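Local coordinates for protein aldehyde dehydrogenase (Listeria monocytogenes, PDB 3K9D) that probably oxidises an aldehyde or oxo group with NAD or NADP as the electron acceptor, as expected of the aldehyde dehydrogenase family, at residues A[254-259]-A[348-353]; A[376-381]-A[398-403]. All blocks are in the same frame, centred on the assembly; numbering follows the deposited sequence.

Contact 1 (A[254-259]-A[348-353]); sequences EQSVVV and AFYTAE
Val259 and Phe349 meet across two neighbouring strands in the parallel sheet of what is, by family resemblance, the catalytic domain of an aldehyde dehydrogenase, their side chains crossing at about a right angle. Both methyls of Val259 reach the far end of the ring: CG1 comes to 3.4 Å from Phe349 CZ, a tight approach, while CG2 lies 3.7 Å from both CE2 and CZ. Phe349 CG stands anti to its backbone N (chi1 -168°), and the ring beyond it extends past Val257 to Val259. Val257 packs nearer the ring's root, touching CD1 and CE1 with its CB and CG1, the closest pair being CB and CD1 at 3.9 Å, and its carbonyl oxygen lies over one ring face. Beta-branched valines suit an extended strand; helix 261-273 covers this side with Val267, Ile268 and Phe271.

On the other side Ser256, Val258 and Tyr350 pack against helix 355-368, and Ala348 CB rests on Ser256 CB. Small residues sit here beside a large one: Ser256 CB touches the edge of the Tyr350 ring in its plane, 3.7 Å from CE2. The small serine lets the ring edge come close, and the phenol projects from the sheet toward Leu361, its OH bonded to Lys331 O.

Five backbone hydrogen bonds hold the strands in register, their directions only 18° apart. The acceptor carbonyls come alternately from the two strands, Gln255, Ala348, Val257, Tyr350 and Val259, as parallel pairing requires, and the series ends with Ala352 N donating almost straight to Val259 O at 3.0 Å.

Contact 2 (A[376-381]-A[398-403]); sequences IIHSED and LVNTPG
Asn400 uses its side-chain amide to bond Ser379 and so continue the pairing of strands 374-378 and 396-399 past the end of the parallel ladder, in a beta-alpha-beta unit whose crossover is helix 382-391. OD1 accepts from Ser379 N at 3.2 Å, and ND2 returns a bond to Ser379 O at 3.1 Å, the acceptor lying close to the amide plane. Asparagine suits the place because one flat group carries both acceptor and donor, so two bonds to one residue fix its rotation. Its CB points away from 376-381, but CG, anti to the carbonyl carbon (chi1 -64°), swings back toward Ser379. The backbone here is left-handed, a conformation asparagine tolerates well. The His378 imidazole and this amide pass each other antiparallel, their planes 35° apart.

Before this turn the ladder is regular: Ile377 N donates to Leu398 O, and Asn400 N to Ile377 O. Ile377 and Val399 run parallel, their CG2 methyls 3.8 Å apart, under helix 382-391. On the other face Ile376 CG1 packs on Leu398 CD1 and, at 3.8 Å, on Gly403 CA, where the glycine backbone comes close because no side chain intervenes.

Further out, Ser379 OG accepts from Asp381 N, an ST turn, and is also bonded to Glu227 and Ser229; the residue whose backbone pairs with Asn400 is thus itself held through its hydroxyl. Asp381 in turn caps the crossover helix. Leu398 and Val399 pair with a strand of the second subunit, where Val399 packs on Ile445 of that chain, consistent with the family's dimer arrangement. Back at His378, a water in the ring plane bridges NE2, at 2.9 Å, to Thr401 O, to which it donates.

Contacts 1 and 2 lie in the same parallel sheet, with centres about 14 Å apart. Contact 1 joins strands 256-260 and 346-352, contact 2 joins strands 374-378 and 396-399, and strand 223-226 lies between the two pairs, bonded to a strand of each. Along the chain they follow in series, helix 355-368 leading from the first to the second. They also touch directly: Glu254 OE2 probably accepts from Gly403 N, 2.7 Å away, at the start of helix 403-407, and Glu254 CG packs on Ile376 CD1. Contact 1 is thus internal to the subunit's sheet, whereas contact 2 forms its edge within the chain, where the second subunit extends it.

Contact 1 (A[254-259]-A[348-353])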
loop_
_atom_site.group_PDB
_atom_site.type_symbol
_atom_site.label_atom_id
_atom_site.label_comp_id
_atom_site.label_asym_id
_atom_site.label_seq_id
_atom_site.Cartn_x
_atom_site.Cartn_y
_atom_site.Cartn_z
ATOM N N GLU A 254 -19.061 -18.193 5.182
ATOM C CA GLU A 254 -18.553 -19.544 4.934
ATOM C C GLU A 254 -18.915 -20.042 3.540
ATOM O O GLU A 254 -19.964 -19.696 3.025
ATOM C CB GLU A 254 -19.159 -20.518 5.966
ATOM C CG GLU A 254 -18.893 -20.199 7.439
ATOM C CD GLU A 254 -19.768 -19.097 8.060
ATOM O OE1 GLU A 254 -20.623 -18.504 7.376
ATOM O OE2 GLU A 254 -19.582 -18.820 9.261
ATOM N N GLN A 255 -18.064 -20.872 2.936
ATOM C CA GLN A 255 -18.369 -21.448 1.628
ATOM C C GLN A 255 -18.343 -22.981 1.632
ATOM O O GLN A 255 -18.915 -23.650 0.759
ATOM C CB GLN A 255 -17.437 -20.866 0.557
ATOM C CG GLN A 255 -17.708 -19.398 0.254
ATOM C CD GLN A 255 -19.062 -19.186 -0.407
ATOM O OE1 GLN A 255 -19.552 -20.061 -1.116
ATOM N NE2 GLN A 255 -19.671 -18.016 -0.182
ATOM N N SER A 256 -17.682 -23.527 2.640
ATOM C CA SER A 256 -17.664 -24.958 2.869
ATOM C C SER A 256 -17.644 -25.243 4.367
ATOM O O SER A 256 -17.266 -24.372 5.170
ATOM C CB SER A 256 -16.470 -25.635 2.161
ATOM O OG SER A 256 -15.224 -25.160 2.627
ATOM N N VAL A 257 -18.105 -26.444 4.722
ATOM C CA VAL A 257 -17.930 -26.995 6.049
ATOM C C VAL A 257 -16.963 -28.179 5.943
ATOM O O VAL A 257 -17.116 -29.048 5.103
ATOM C CB VAL A 257 -19.279 -27.419 6.729
ATOM C CG1 VAL A 257 -19.025 -27.917 8.152
ATOM C CG2 VAL A 257 -20.276 -26.256 6.766
ATOM N N VAL A 258 -15.942 -28.172 6.780
ATOM C CA VAL A 258 -14.995 -29.264 6.860
ATOM C C VAL A 258 -15.167 -29.869 8.259
ATOM O O VAL A 258 -15.153 -29.146 9.231
ATOM C CB VAL A 258 -13.525 -28.765 6.662
ATOM C CG1 VAL A 258 -12.531 -29.927 6.791
ATOM C CG2 VAL A 258 -13.364 -28.074 5.282
ATOM N N VAL A 259 -15.374 -31.187 8.335
ATOM C CA VAL A 259 -15.523 -31.898 9.613
ATOM C C VAL A 259 -14.572 -33.081 9.637
ATOM O O VAL A 259 -14.195 -33.594 8.581
ATOM C CB VAL A 259 -16.994 -32.440 9.846
ATOM C CG1 VAL A 259 -18.009 -31.355 9.611
ATOM C CG2 VAL A 259 -17.292 -33.613 8.946
ATOM N N ALA A 348 -20.674 -26.216 0.460
ATOM C CA ALA A 348 -20.004 -27.518 0.354
ATOM C C ALA A 348 -19.786 -28.149 1.719
ATOM O O ALA A 348 -19.705 -27.453 2.727
ATOM C CB ALA A 348 -18.655 -27.378 -0.381
ATOM N N PHE A 349 -19.665 -29.474 1.750
ATOM C CA PHE A 349 -19.408 -30.210 2.991
ATOM C C PHE A 349 -18.321 -31.278 2.774
ATOM O O PHE A 349 -18.541 -32.249 2.054
ATOM C CB PHE A 349 -20.702 -30.861 3.490
ATOM C CG PHE A 349 -20.622 -31.396 4.896
ATOM C CD1 PHE A 349 -21.185 -30.687 5.954
ATOM C CD2 PHE A 349 -20.016 -32.633 5.163
ATOM C CE1 PHE A 349 -21.118 -31.166 7.236
ATOM C CE2 PHE A 349 -19.944 -33.116 6.460
ATOM C CZ PHE A 349 -20.509 -32.397 7.486
ATOM N N TYR A 350 -17.160 -31.093 3.404
ATOM C CA TYR A 350 -16.026 -32.020 3.250
ATOM C C TYR A 350 -15.781 -32.825 4.518
ATOM O O TYR A 350 -15.960 -32.322 5.634
ATOM C CB TYR A 350 -14.730 -31.269 2.958
ATOM C CG TYR A 350 -14.639 -30.516 1.650
ATOM C CD1 TYR A 350 -14.114 -31.127 0.506
ATOM C CD2 TYR A 350 -15.025 -29.178 1.569
ATOM C CE1 TYR A 350 -13.983 -30.422 -0.692
ATOM C CE2 TYR A 350 -14.932 -28.471 0.362
ATOM C CZ TYR A 350 -14.400 -29.094 -0.756
ATOM O OH TYR A 350 -14.284 -28.401 -1.938
ATOM N N THR A 351 -15.318 -34.055 4.337
ATOM C CA THR A 351 -14.903 -34.916 5.442
ATOM C C THR A 351 -13.409 -35.253 5.335
ATOM O O THR A 351 -12.932 -35.741 4.308
ATOM C CB THR A 351 -15.745 -36.201 5.503
ATOM O OG1 THR A 351 -17.141 -35.859 5.448
ATOM C CG2 THR A 351 -15.457 -36.989 6.793
ATOM N N ALA A 352 -12.687 -34.937 6.404
ATOM C CA ALA A 352 -11.261 -35.229 6.571
ATOM C C ALA A 352 -11.117 -36.190 7.750
ATOM O O ALA A 352 -12.077 -36.367 8.502
ATOM C CB ALA A 352 -10.513 -33.940 6.841
ATOM N N GLU A 353 -9.946 -36.811 7.921
ATOM C CA GLU A 353 -9.764 -37.775 9.011
ATOM C C GLU A 353 -9.229 -37.103 10.271
ATOM O O GLU A 353 -9.662 -37.419 11.374
ATOM C CB GLU A 353 -8.864 -38.964 8.627
ATOM C CG GLU A 353 -9.175 -39.676 7.308
ATOM C CD GLU A 353 -10.646 -39.980 7.107
ATOM O OE1 GLU A 353 -11.262 -40.597 8.004
ATOM O OE2 GLU A 353 -11.177 -39.603 6.036
#

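Contact 2 (A[376-381]-A[398-403])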
loop_
_atom_site.group_PDB
_atom_site.type_symbol
_atom_site.label_atom_id
_atom_site.label_comp_id
_atom_site.label_asym_id
_atom_site.label_seq_id
_atom_site.Cartn_x
_atom_site.Cartn_y
_atom_site.Cartn_z
ATOM N N ILE A 376 -12.636 -19.920 8.782
ATOM C CA ILE A 376 -13.317 -19.957 10.078
ATOM C C ILE A 376 -12.995 -21.303 10.740
ATOM O O ILE A 376 -12.909 -22.319 10.072
ATOM C CB ILE A 376 -14.862 -19.742 9.935
ATOM C CG1 ILE A 376 -15.195 -18.490 9.110
ATOM C CG2 ILE A 376 -15.545 -19.671 11.316
ATOM C CD1 ILE A 376 -15.453 -18.748 7.613
ATOM N N ILE A 377 -12.733 -21.295 12.045
ATOM C CA ILE A 377 -12.514 -22.525 12.777
ATOM C C ILE A 377 -13.328 -22.513 14.078
ATOM O O ILE A 377 -13.399 -21.495 14.781
ATOM C CB ILE A 377 -10.995 -22.772 13.090
ATOM C CG1 ILE A 377 -10.788 -24.187 13.676
ATOM C CG2 ILE A 377 -10.437 -21.686 13.998
ATOM C CD1 ILE A 377 -9.332 -24.588 13.980
ATOM N N HIS A 378 -13.950 -23.651 14.372
ATOM C CA HIS A 378 -14.651 -23.852 15.622
ATOM C C HIS A 378 -13.918 -24.936 16.348
ATOM O O HIS A 378 -13.783 -26.055 15.847
ATOM C CB HIS A 378 -16.123 -24.220 15.383
ATOM C CG HIS A 378 -16.872 -23.188 14.601
ATOM N ND1 HIS A 378 -17.598 -22.177 15.195
ATOM C CD2 HIS A 378 -17.005 -23.010 13.264
ATOM C CE1 HIS A 378 -18.142 -21.422 14.259
ATOM N NE2 HIS A 378 -17.784 -21.897 13.078
ATOM N N SER A 379 -13.424 -24.584 17.524
ATOM C CA SER A 379 -12.521 -25.442 18.260
ATOM C C SER A 379 -12.379 -24.897 19.656
ATOM O O SER A 379 -12.438 -23.684 19.857
ATOM C CB SER A 379 -11.127 -25.447 17.613
ATOM O OG SER A 379 -10.296 -26.379 18.260
ATOM N N GLU A 380 -12.182 -25.801 20.612
ATOM C CA GLU A 380 -11.766 -25.410 21.955
ATOM C C GLU A 380 -10.301 -25.788 22.215
ATOM O O GLU A 380 -9.817 -25.777 23.358
ATOM C CB GLU A 380 -12.695 -26.013 23.016
ATOM C CG GLU A 380 -14.170 -25.581 22.873
ATOM C CD GLU A 380 -14.384 -24.098 23.132
ATOM O OE1 GLU A 380 -13.653 -23.527 23.968
ATOM O OE2 GLU A 380 -15.282 -23.497 22.504
ATOM N N ASP A 381 -9.589 -26.112 21.143
ATOM C CA ASP A 381 -8.199 -26.520 21.254
ATOM C C ASP A 381 -7.289 -25.394 20.787
ATOM O O ASP A 381 -7.107 -25.183 19.584
ATOM C CB ASP A 381 -7.950 -27.798 20.444
ATOM C CG ASP A 381 -6.592 -28.428 20.732
ATOM O OD1 ASP A 381 -5.568 -27.721 20.682
ATOM O OD2 ASP A 381 -6.533 -29.645 20.974
ATOM N N LEU A 398 -11.092 -16.607 11.702
ATOM C CA LEU A 398 -12.129 -16.419 12.700
ATOM C C LEU A 398 -12.298 -17.638 13.589
ATOM O O LEU A 398 -12.333 -18.759 13.106
ATOM C CB LEU A 398 -13.426 -16.013 12.022
ATOM C CG LEU A 398 -13.217 -14.836 11.073
ATOM C CD1 LEU A 398 -14.471 -14.612 10.299
ATOM C CD2 LEU A 398 -12.760 -13.553 11.794
ATOM N N VAL A 399 -12.351 -17.396 14.900
ATOM C CA VAL A 399 -12.502 -18.462 15.872
ATOM C C VAL A 399 -13.836 -18.312 16.609
ATOM O O VAL A 399 -14.112 -17.260 17.201
ATOM C CB VAL A 399 -11.313 -18.519 16.869
ATOM C CG1 VAL A 399 -11.437 -19.728 17.790
ATOM C CG2 VAL A 399 -9.959 -18.559 16.119
ATOM N N ASN A 400 -14.645 -19.370 16.546
ATOM C CA ASN A 400 -15.907 -19.497 17.306
ATOM C C ASN A 400 -16.869 -18.323 17.101
ATOM O O ASN A 400 -17.337 -17.710 18.060
ATOM C CB ASN A 400 -15.624 -19.730 18.802
ATOM C CG ASN A 400 -14.911 -21.042 19.067
ATOM O OD1 ASN A 400 -15.060 -22.002 18.331
ATOM N ND2 ASN A 400 -14.168 -21.095 20.140
ATOM N N THR A 401 -17.153 -18.020 15.842
ATOM C CA THR A 401 -17.928 -16.833 15.509
ATOM C C THR A 401 -18.525 -17.085 14.131
ATOM O O THR A 401 -17.996 -17.919 13.393
ATOM C CB THR A 401 -17.042 -15.512 15.591
ATOM O OG1 THR A 401 -17.873 -14.353 15.800
ATOM C CG2 THR A 401 -16.142 -15.321 14.374
ATOM N N PRO A 402 -19.652 -16.423 13.805
ATOM C CA PRO A 402 -20.170 -16.434 12.428
ATOM C C PRO A 402 -19.190 -15.774 11.451
ATOM O O PRO A 402 -18.699 -14.684 11.726
ATOM C CB PRO A 402 -21.448 -15.586 12.513
ATOM C CG PRO A 402 -21.691 -15.300 13.937
ATOM C CD PRO A 402 -20.511 -15.658 14.734
ATOM N N GLY A 403 -18.925 -16.426 10.320
ATOM C CA GLY A 403 -17.961 -15.924 9.317
ATOM C C GLY A 403 -18.191 -14.514 8.795
ATOM O O GLY A 403 -17.286 -13.697 8.820
HETATM O O HOH W 1 -19.167 -19.750 11.650
#